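Local atomic coordinates of monalysin (Pseudomonas entomophila, PDB entry 4MKO), a protein that forms pores in host cell membranes as a secreted beta-barrel toxin of the aerolysin-like family, damaging the Drosophila intestine and contributing to bacterial virulence. Residues T137-V143 with K186-S192; L75-K81 with Q124-T130; I35-G39 with F224-Y229. All blocks are in the same frame, centred on the assembly; numbering follows the deposited sequence. Where two conformers were deposited one is given.

Contact 1 of 3, residues T137-V143 with K186-S192. With ACT (acetate ion), chain J.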
# COMPACT_ATOMS: atom_id res chain seq x y z
N THR A 137 -26.96 7.48 1.64
CA THR A 137 -26.18 6.46 0.96
C THR A 137 -24.74 6.75 1.33
O THR A 137 -24.29 7.90 1.25
CB THR A 137 -26.45 6.44 -0.55
OG1 THR A 137 -27.85 6.21 -0.74
CG2 THR A 137 -25.68 5.35 -1.26
N PHE A 138 -24.03 5.72 1.79
CA PHE A 138 -22.66 5.83 2.30
C PHE A 138 -21.76 4.79 1.68
O PHE A 138 -22.18 3.66 1.41
CB PHE A 138 -22.65 5.68 3.84
CG PHE A 138 -23.70 6.52 4.53
CD1 PHE A 138 -23.51 7.88 4.72
CD2 PHE A 138 -24.93 5.97 4.88
CE1 PHE A 138 -24.51 8.67 5.32
CE2 PHE A 138 -25.92 6.75 5.48
CZ PHE A 138 -25.71 8.10 5.70
N VAL A 139 -20.49 5.17 1.48
CA VAL A 139 -19.47 4.29 0.91
C VAL A 139 -18.41 4.11 1.97
O VAL A 139 -18.00 5.07 2.62
CB VAL A 139 -18.86 4.82 -0.42
CG1 VAL A 139 -18.01 3.73 -1.08
CG2 VAL A 139 -19.96 5.31 -1.39
N ILE A 140 -17.99 2.87 2.15
CA ILE A 140 -16.96 2.48 3.11
C ILE A 140 -15.71 2.12 2.34
O ILE A 140 -15.77 1.36 1.37
CB ILE A 140 -17.44 1.30 3.97
CG1 ILE A 140 -18.79 1.65 4.66
CG2 ILE A 140 -16.35 0.90 4.99
CD1 ILE A 140 -19.43 0.50 5.44
N TYR A 141 -14.56 2.62 2.81
CA TYR A 141 -13.25 2.32 2.22
C TYR A 141 -12.29 1.90 3.31
O TYR A 141 -12.49 2.28 4.46
CB TYR A 141 -12.65 3.56 1.54
CG TYR A 141 -13.55 4.29 0.58
CD1 TYR A 141 -13.57 3.96 -0.77
CD2 TYR A 141 -14.37 5.34 1.01
CE1 TYR A 141 -14.39 4.65 -1.67
CE2 TYR A 141 -15.19 6.02 0.12
CZ TYR A 141 -15.18 5.70 -1.23
OH TYR A 141 -15.99 6.40 -2.09
N GLN A 142 -11.22 1.17 2.96
CA GLN A 142 -10.16 0.81 3.92
C GLN A 142 -8.83 1.37 3.38
O GLN A 142 -8.57 1.31 2.18
CB GLN A 142 -10.03 -0.70 4.12
CG GLN A 142 -9.05 -1.08 5.24
CD GLN A 142 -9.03 -2.53 5.62
OE1 GLN A 142 -9.68 -3.39 5.01
NE2 GLN A 142 -8.28 -2.84 6.66
N VAL A 143 -7.99 1.87 4.30
CA VAL A 143 -6.67 2.42 3.94
C VAL A 143 -5.75 1.30 3.51
O VAL A 143 -5.57 0.30 4.23
CB VAL A 143 -6.05 3.24 5.10
CG1 VAL A 143 -4.61 3.64 4.78
CG2 VAL A 143 -6.91 4.47 5.45
N LYS A 186 -7.73 1.00 9.51
CA LYS A 186 -8.36 2.30 9.34
C LYS A 186 -9.35 2.23 8.19
O LYS A 186 -9.02 1.73 7.11
CB LYS A 186 -7.26 3.32 9.05
CG LYS A 186 -7.65 4.76 9.24
CD LYS A 186 -6.43 5.67 9.25
CE LYS A 186 -5.62 5.59 10.53
NZ LYS A 186 -4.53 6.59 10.55
N ARG A 187 -10.56 2.70 8.44
CA ARG A 187 -11.61 2.71 7.43
C ARG A 187 -12.32 4.07 7.46
O ARG A 187 -12.43 4.69 8.51
CB ARG A 187 -12.60 1.55 7.63
CG ARG A 187 -13.49 1.66 8.88
CD ARG A 187 -14.81 2.36 8.60
NE ARG A 187 -15.60 2.54 9.83
CZ ARG A 187 -15.50 3.58 10.66
NH1 ARG A 187 -14.62 4.55 10.43
NH2 ARG A 187 -16.28 3.64 11.74
N VAL A 188 -12.82 4.49 6.30
CA VAL A 188 -13.49 5.76 6.11
C VAL A 188 -14.90 5.48 5.64
O VAL A 188 -15.09 4.62 4.79
CB VAL A 188 -12.71 6.60 5.04
CG1 VAL A 188 -13.40 7.94 4.75
CG2 VAL A 188 -11.26 6.84 5.47
N ILE A 189 -15.87 6.24 6.16
CA ILE A 189 -17.27 6.17 5.71
C ILE A 189 -17.64 7.57 5.25
O ILE A 189 -17.49 8.52 6.02
CB ILE A 189 -18.27 5.62 6.78
CG1 ILE A 189 -17.83 4.24 7.33
CG2 ILE A 189 -19.68 5.52 6.16
CD1 ILE A 189 -18.68 3.73 8.50
N VAL A 190 -18.08 7.72 3.99
CA VAL A 190 -18.47 9.02 3.45
C VAL A 190 -19.84 8.96 2.78
O VAL A 190 -20.12 7.96 2.11
CB VAL A 190 -17.42 9.66 2.50
CG1 VAL A 190 -16.15 10.09 3.25
CG2 VAL A 190 -17.09 8.76 1.32
N PRO A 191 -20.66 10.05 2.83
CA PRO A 191 -21.92 10.05 2.07
C PRO A 191 -21.59 9.95 0.58
O PRO A 191 -20.53 10.44 0.17
CB PRO A 191 -22.55 11.42 2.39
CG PRO A 191 -21.87 11.87 3.64
CD PRO A 191 -20.47 11.34 3.52
N SER A 192 -22.49 9.34 -0.22
CA SER A 192 -22.32 9.17 -1.67
C SER A 192 -22.03 10.51 -2.38
O SER A 192 -21.37 10.51 -3.41
CB SER A 192 -23.54 8.49 -2.28
OG SER A 192 -24.72 9.25 -2.06
C ACT J . -2.68 5.61 13.83
O ACT J . -2.89 6.09 12.70
OXT ACT J . -1.57 5.16 14.23
CH3 ACT J . -3.86 5.59 14.80

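Contact 2 of 3, residues L75-K81 with Q124-T130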
# COMPACT_ATOMS: atom_id res chain seq x y z
N LEU A 75 -24.06 -1.80 11.40
CA LEU A 75 -23.63 -2.38 10.14
C LEU A 75 -22.37 -3.21 10.31
O LEU A 75 -21.41 -2.73 10.88
CB LEU A 75 -23.39 -1.25 9.11
CG LEU A 75 -23.22 -1.71 7.66
CD1 LEU A 75 -24.57 -2.09 7.04
CD2 LEU A 75 -22.61 -0.62 6.84
N SER A 76 -22.39 -4.45 9.81
CA SER A 76 -21.23 -5.36 9.81
C SER A 76 -20.68 -5.41 8.39
O SER A 76 -21.45 -5.53 7.43
CB SER A 76 -21.65 -6.78 10.22
OG SER A 76 -21.81 -6.89 11.62
N TYR A 77 -19.36 -5.32 8.26
CA TYR A 77 -18.73 -5.35 6.93
C TYR A 77 -17.38 -6.00 7.08
O TYR A 77 -16.83 -6.06 8.19
CB TYR A 77 -18.61 -3.94 6.31
CG TYR A 77 -18.10 -2.89 7.28
CD1 TYR A 77 -16.74 -2.67 7.45
CD2 TYR A 77 -18.99 -2.17 8.08
CE1 TYR A 77 -16.27 -1.73 8.37
CE2 TYR A 77 -18.53 -1.26 9.03
CZ TYR A 77 -17.17 -1.03 9.17
OH TYR A 77 -16.74 -0.12 10.10
N GLN A 78 -16.83 -6.49 5.97
CA GLN A 78 -15.55 -7.18 6.01
C GLN A 78 -14.39 -6.27 5.67
O GLN A 78 -14.36 -5.66 4.60
CB GLN A 78 -15.55 -8.39 5.05
CG GLN A 78 -16.55 -9.51 5.43
CD GLN A 78 -16.32 -10.04 6.82
OE1 GLN A 78 -15.31 -10.68 7.10
NE2 GLN A 78 -17.24 -9.73 7.73
N LEU A 79 -13.42 -6.20 6.58
CA LEU A 79 -12.15 -5.52 6.32
C LEU A 79 -11.11 -6.61 6.21
O LEU A 79 -11.42 -7.79 6.45
CB LEU A 79 -11.79 -4.53 7.44
CG LEU A 79 -12.75 -3.34 7.68
CD1 LEU A 79 -12.23 -2.45 8.80
CD2 LEU A 79 -12.96 -2.49 6.41
N THR A 80 -9.87 -6.27 5.82
CA THR A 80 -8.80 -7.27 5.75
C THR A 80 -7.54 -6.78 6.44
O THR A 80 -7.34 -5.57 6.63
CB THR A 80 -8.51 -7.68 4.29
OG1 THR A 80 -7.98 -6.55 3.58
CG2 THR A 80 -9.73 -8.25 3.56
N LYS A 81 -6.68 -7.74 6.82
CA LYS A 81 -5.37 -7.50 7.40
C LYS A 81 -4.32 -8.28 6.61
O LYS A 81 -4.67 -9.27 5.97
CB LYS A 81 -5.32 -7.79 8.91
CG LYS A 81 -5.68 -9.21 9.33
CD LYS A 81 -6.06 -9.21 10.82
CE LYS A 81 -6.67 -10.52 11.24
NZ LYS A 81 -7.05 -10.52 12.69
N GLN A 124 -6.23 -11.76 5.35
CA GLN A 124 -7.15 -12.36 6.32
C GLN A 124 -8.31 -11.39 6.53
O GLN A 124 -8.10 -10.23 6.87
CB GLN A 124 -6.43 -12.68 7.65
CG GLN A 124 -7.32 -13.34 8.72
CD GLN A 124 -7.87 -14.68 8.30
OE1 GLN A 124 -7.13 -15.66 8.12
NE2 GLN A 124 -9.18 -14.77 8.13
N SER A 125 -9.54 -11.86 6.27
CA SER A 125 -10.74 -11.04 6.45
C SER A 125 -11.15 -11.03 7.92
O SER A 125 -10.86 -11.99 8.66
CB SER A 125 -11.89 -11.57 5.60
OG SER A 125 -12.31 -12.85 6.05
N PHE A 126 -11.79 -9.95 8.36
CA PHE A 126 -12.30 -9.79 9.72
C PHE A 126 -13.50 -8.87 9.68
O PHE A 126 -13.58 -7.99 8.82
CB PHE A 126 -11.24 -9.33 10.73
CG PHE A 126 -10.77 -7.91 10.59
CD1 PHE A 126 -9.77 -7.58 9.68
CD2 PHE A 126 -11.28 -6.90 11.41
CE1 PHE A 126 -9.31 -6.26 9.57
CE2 PHE A 126 -10.82 -5.58 11.30
CZ PHE A 126 -9.83 -5.28 10.39
N THR A 127 -14.44 -9.09 10.62
CA THR A 127 -15.65 -8.31 10.70
C THR A 127 -15.41 -7.04 11.50
O THR A 127 -14.83 -7.10 12.60
CB THR A 127 -16.79 -9.16 11.34
OG1 THR A 127 -16.88 -10.39 10.62
CG2 THR A 127 -18.15 -8.45 11.33
N ASP A 128 -15.88 -5.92 10.97
CA ASP A 128 -15.85 -4.65 11.67
C ASP A 128 -17.28 -4.11 11.70
O ASP A 128 -18.07 -4.44 10.81
CB ASP A 128 -14.87 -3.66 11.02
CG ASP A 128 -14.62 -2.44 11.87
OD1 ASP A 128 -14.31 -2.60 13.07
OD2 ASP A 128 -14.69 -1.31 11.33
N THR A 129 -17.63 -3.36 12.74
CA THR A 129 -18.99 -2.81 12.85
C THR A 129 -18.96 -1.33 13.13
O THR A 129 -18.03 -0.86 13.79
CB THR A 129 -19.81 -3.54 13.96
OG1 THR A 129 -19.25 -3.26 15.24
CG2 THR A 129 -19.93 -5.06 13.74
N THR A 130 -19.99 -0.61 12.66
CA THR A 130 -20.23 0.81 12.93
C THR A 130 -21.74 1.02 13.07
O THR A 130 -22.50 0.62 12.18
CB THR A 130 -19.62 1.73 11.85
OG1 THR A 130 -18.21 1.48 11.77
CG2 THR A 130 -19.82 3.22 12.16

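Contact 3 of 3, residues I35-G39 with F224-Y229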
# COMPACT_ATOMS: atom_id res chain seq x y z
N ILE A 35 10.91 5.96 4.88
CA ILE A 35 12.31 5.53 4.82
C ILE A 35 12.49 4.27 3.98
O ILE A 35 11.54 3.51 3.76
CB ILE A 35 12.90 5.31 6.26
CG1 ILE A 35 12.16 4.18 7.02
CG2 ILE A 35 12.90 6.66 7.08
CD1 ILE A 35 13.05 3.41 7.99
N THR A 36 13.74 4.03 3.56
CA THR A 36 14.10 2.81 2.88
C THR A 36 14.77 1.87 3.89
O THR A 36 15.59 2.33 4.70
CB THR A 36 15.05 3.08 1.69
OG1 THR A 36 14.44 4.01 0.78
CG2 THR A 36 15.42 1.78 0.96
N VAL A 37 14.41 0.60 3.85
CA VAL A 37 15.03 -0.47 4.67
C VAL A 37 15.57 -1.54 3.74
O VAL A 37 15.24 -1.54 2.55
CB VAL A 37 14.08 -1.08 5.73
CG1 VAL A 37 13.60 -0.01 6.72
CG2 VAL A 37 12.92 -1.86 5.09
N TYR A 38 16.39 -2.46 4.27
CA TYR A 38 16.99 -3.52 3.46
C TYR A 38 16.91 -4.84 4.20
O TYR A 38 17.29 -4.92 5.36
CB TYR A 38 18.45 -3.19 3.09
CG TYR A 38 19.10 -4.26 2.24
CD1 TYR A 38 19.74 -5.35 2.82
CD2 TYR A 38 19.08 -4.17 0.85
CE1 TYR A 38 20.34 -6.34 2.04
CE2 TYR A 38 19.66 -5.17 0.06
CZ TYR A 38 20.29 -6.25 0.66
OH TYR A 38 20.87 -7.23 -0.11
N GLY A 39 16.46 -5.87 3.51
CA GLY A 39 16.37 -7.21 4.07
C GLY A 39 15.75 -8.18 3.10
O GLY A 39 15.39 -7.81 1.98
N PHE A 224 14.61 5.64 -4.02
CA PHE A 224 15.03 4.74 -2.95
C PHE A 224 16.25 5.36 -2.30
O PHE A 224 17.08 6.00 -2.98
CB PHE A 224 15.43 3.39 -3.50
CG PHE A 224 14.29 2.49 -3.87
CD1 PHE A 224 13.74 2.53 -5.15
CD2 PHE A 224 13.76 1.59 -2.95
CE1 PHE A 224 12.70 1.68 -5.50
CE2 PHE A 224 12.70 0.74 -3.31
CZ PHE A 224 12.18 0.79 -4.59
N ASP A 225 16.39 5.13 -0.99
CA ASP A 225 17.56 5.58 -0.25
C ASP A 225 18.50 4.36 -0.06
O ASP A 225 18.31 3.57 0.87
CB ASP A 225 17.16 6.23 1.07
CG ASP A 225 18.32 6.54 2.00
OD1 ASP A 225 19.49 6.66 1.49
OD2 ASP A 225 18.10 6.62 3.22
N TRP A 226 19.51 4.21 -0.95
CA TRP A 226 20.42 3.06 -0.91
C TRP A 226 21.28 2.96 0.36
O TRP A 226 21.81 1.88 0.63
CB TRP A 226 21.30 2.99 -2.16
CG TRP A 226 20.57 3.21 -3.46
CD1 TRP A 226 20.88 4.15 -4.40
CD2 TRP A 226 19.49 2.43 -3.99
NE1 TRP A 226 20.05 4.01 -5.49
CE2 TRP A 226 19.17 2.98 -5.26
CE3 TRP A 226 18.72 1.35 -3.50
CZ2 TRP A 226 18.12 2.49 -6.04
CZ3 TRP A 226 17.69 0.85 -4.30
CH2 TRP A 226 17.42 1.40 -5.56
N SER A 227 21.38 4.06 1.13
CA SER A 227 22.14 4.06 2.39
C SER A 227 21.56 3.09 3.42
O SER A 227 22.25 2.76 4.39
CB SER A 227 22.27 5.47 2.97
OG SER A 227 21.05 5.91 3.53
N ALA A 228 20.30 2.59 3.20
CA ALA A 228 19.69 1.57 4.06
C ALA A 228 20.66 0.37 4.20
O ALA A 228 20.78 -0.18 5.29
CB ALA A 228 18.37 1.09 3.47
N TYR A 229 21.35 -0.01 3.10
CA TYR A 229 22.28 -1.16 3.15
C TYR A 229 23.37 -0.99 4.23
O TYR A 229 23.76 -1.96 4.86
CB TYR A 229 22.94 -1.41 1.78
CG TYR A 229 23.55 -2.79 1.67
CD1 TYR A 229 24.85 -3.04 2.12
CD2 TYR A 229 22.86 -3.84 1.06
CE1 TYR A 229 25.42 -4.31 2.02
CE2 TYR A 229 23.43 -5.11 0.94
CZ TYR A 229 24.71 -5.34 1.41
OH TYR A 229 25.29 -6.59 1.29
O HOH W 1 15.54 6.46 4.22

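Contact 1 of 3, residues T137-V143 with K186-S192
Six backbone hydrogen bonds hold 137-143 against 186-192. Val139 and Val190 exchange a reciprocal pair (Val139 N to Val190 O 2.9 Å, Val190 N to Val139 O 3.0 Å), and so do Tyr141 and Val188 (Tyr141 N to Val188 O and Val188 N to Tyr141 O, both 2.9 Å). Ser192 N to Thr137 O, 2.7 Å, and Val143 N to Lys186 O, 3.0 Å, extend the series at its ends. With the axes at 157°, this is regular antiparallel pairing. Lys186 NZ hydrogen-bonds an acetate O at 2.7 Å and forms a salt bridge with Asp17. On one face Ile140 CG1 meets Ile189 CG1 at 3.8 Å; on the other, the edge of the Tyr141 ring reaches Val190, CE2 to CG2 3.5 Å. The far edge of 137-143 pairs with strand 46-67, which makes it an interior strand of the main sheet of this aerolysin-like fold. Ile140, Gln142, Arg187 and Ile189 face the two-stranded antiparallel sheet of strands 72-81 and 124-133, while Val139, Tyr141 and Val190 touch the loop at Ala195.

Contact 2 of 3, residues L75-K81 with Q124-T130
This is an antiparallel two-stranded pairing at the surface, in the region inferred to be pore-forming, and it lies against the main sheet of the aerolysin-like fold. Seven successive bridges run from Leu75-Thr130 to Lys81-Gln124, and the strand axes, 4.5 Å apart at closest, make an angle of 139°, so the ribbon is strongly twisted. Four hydrogen-bonded pairs carry it: Tyr77 N to Asp128 O is 3.0 Å and Asp128 N to Tyr77 O 2.9 Å, with equivalent reciprocal bonds at Leu75-Thr130, Leu79-Phe126 and Lys81-Gln124.

One face is wholly polar: it carries Ser76, Gln78, Thr80, Ser125, Thr127 and Thr129, and Gln78 NE2 donates to Thr127 OG1 at 3.0 Å and 175°. The other mixes the apolar and aromatic Leu75, Leu79, Tyr77 and Phe126 with Lys81, Gln124, Asp128 and Thr130. There Phe126 (chi1 p) folds its ring over the partner strand; Leu79 CB sits 4.0 Å from the Phe126 ring centroid, 27° off the normal, a CH-pi contact. Tyr77 OH and Thr130 OG1 hydrogen-bond at 2.7 Å, and Arg187 of the main sheet bonds to both hydroxyls. Leu75, Tyr77 and Leu79 also pack on strands 46-67 and 136-151. A two-stranded unit folded against the body, in the region inferred to form the pore, is consistent with the pre-insertion state of aerolysin-like toxins, whose pore-forming segments later become a transmembrane beta-barrel.

Contact 3 of 3, residues I35-G39 with F224-Y229
Thr36 turns its CB toward 224-229 and, with chi1 in the m well, brings OG1 within 2.9 Å of Asp225 N, which donates to it at 165°. The same side chain sets CG2 near two partners: 3.9 Å from Ala228 CB and 4.3 Å from Phe224 CD2 at the edge of the Phe224 ring. Asp225 takes the t rotamer, and its two carboxylate oxygens have different partners. Asp225 OD1 accepts from Ser227 OG at 2.7 Å and from Ser227 N at 3.2 Å, whereas OD2 receives a 2.8 Å bond from a water that in turn accepts from Thr36 N at 3.1 Å. OD2 also forms a salt bridge with Arg234. The bond from Ser227 N defines an Asx turn, and it leads straight into the 3-10 segment that begins at Trp226, where Ala228 N bonds to Asp225 O at 3.2 Å. This late loop lies along strand 29-43 of the main sheet, close to the C-terminal residues. Ala228 CB points at the backbone of 35-39, 3.3 Å from Thr36 O. Beyond it, Tyr38 and Tyr229, both t at chi1, make an edge-to-face pair: the edge of Tyr229 meets the face of Tyr38, with centroids 4.6 Å apart, planes at 64° and Tyr38 CZ to Tyr229 CE2 at 3.4 Å. Tyr51 of strand 46-67 makes another edge-to-face pair with Tyr38, and Arg235 a cation-pi contact with Tyr229.

How the contacts relate
Contacts 1 and 2 are layered, their centres about 13 Å apart: the two-stranded unit of contact 2 covers a face of the sheet that contains contact 1. They touch directly, with Gln142 NE2 2.9 Å from Thr80 O and Ile140 CD1 3.6 Å from Leu75 CD2. Contact 2 closes before contact 1 opens, strand 124-133 leading to strand 136-151. Contact 3 spans both, joining 35-39 to 224-229 near the C-terminus, and lies on the opposite side of the chain's centre, its centre about 34 Å from the centres of contacts 1 and 2. It shares the main sheet with contact 1 through strand 29-43. The inferred pore-forming unit thus packs far from where the chain's late loop docks.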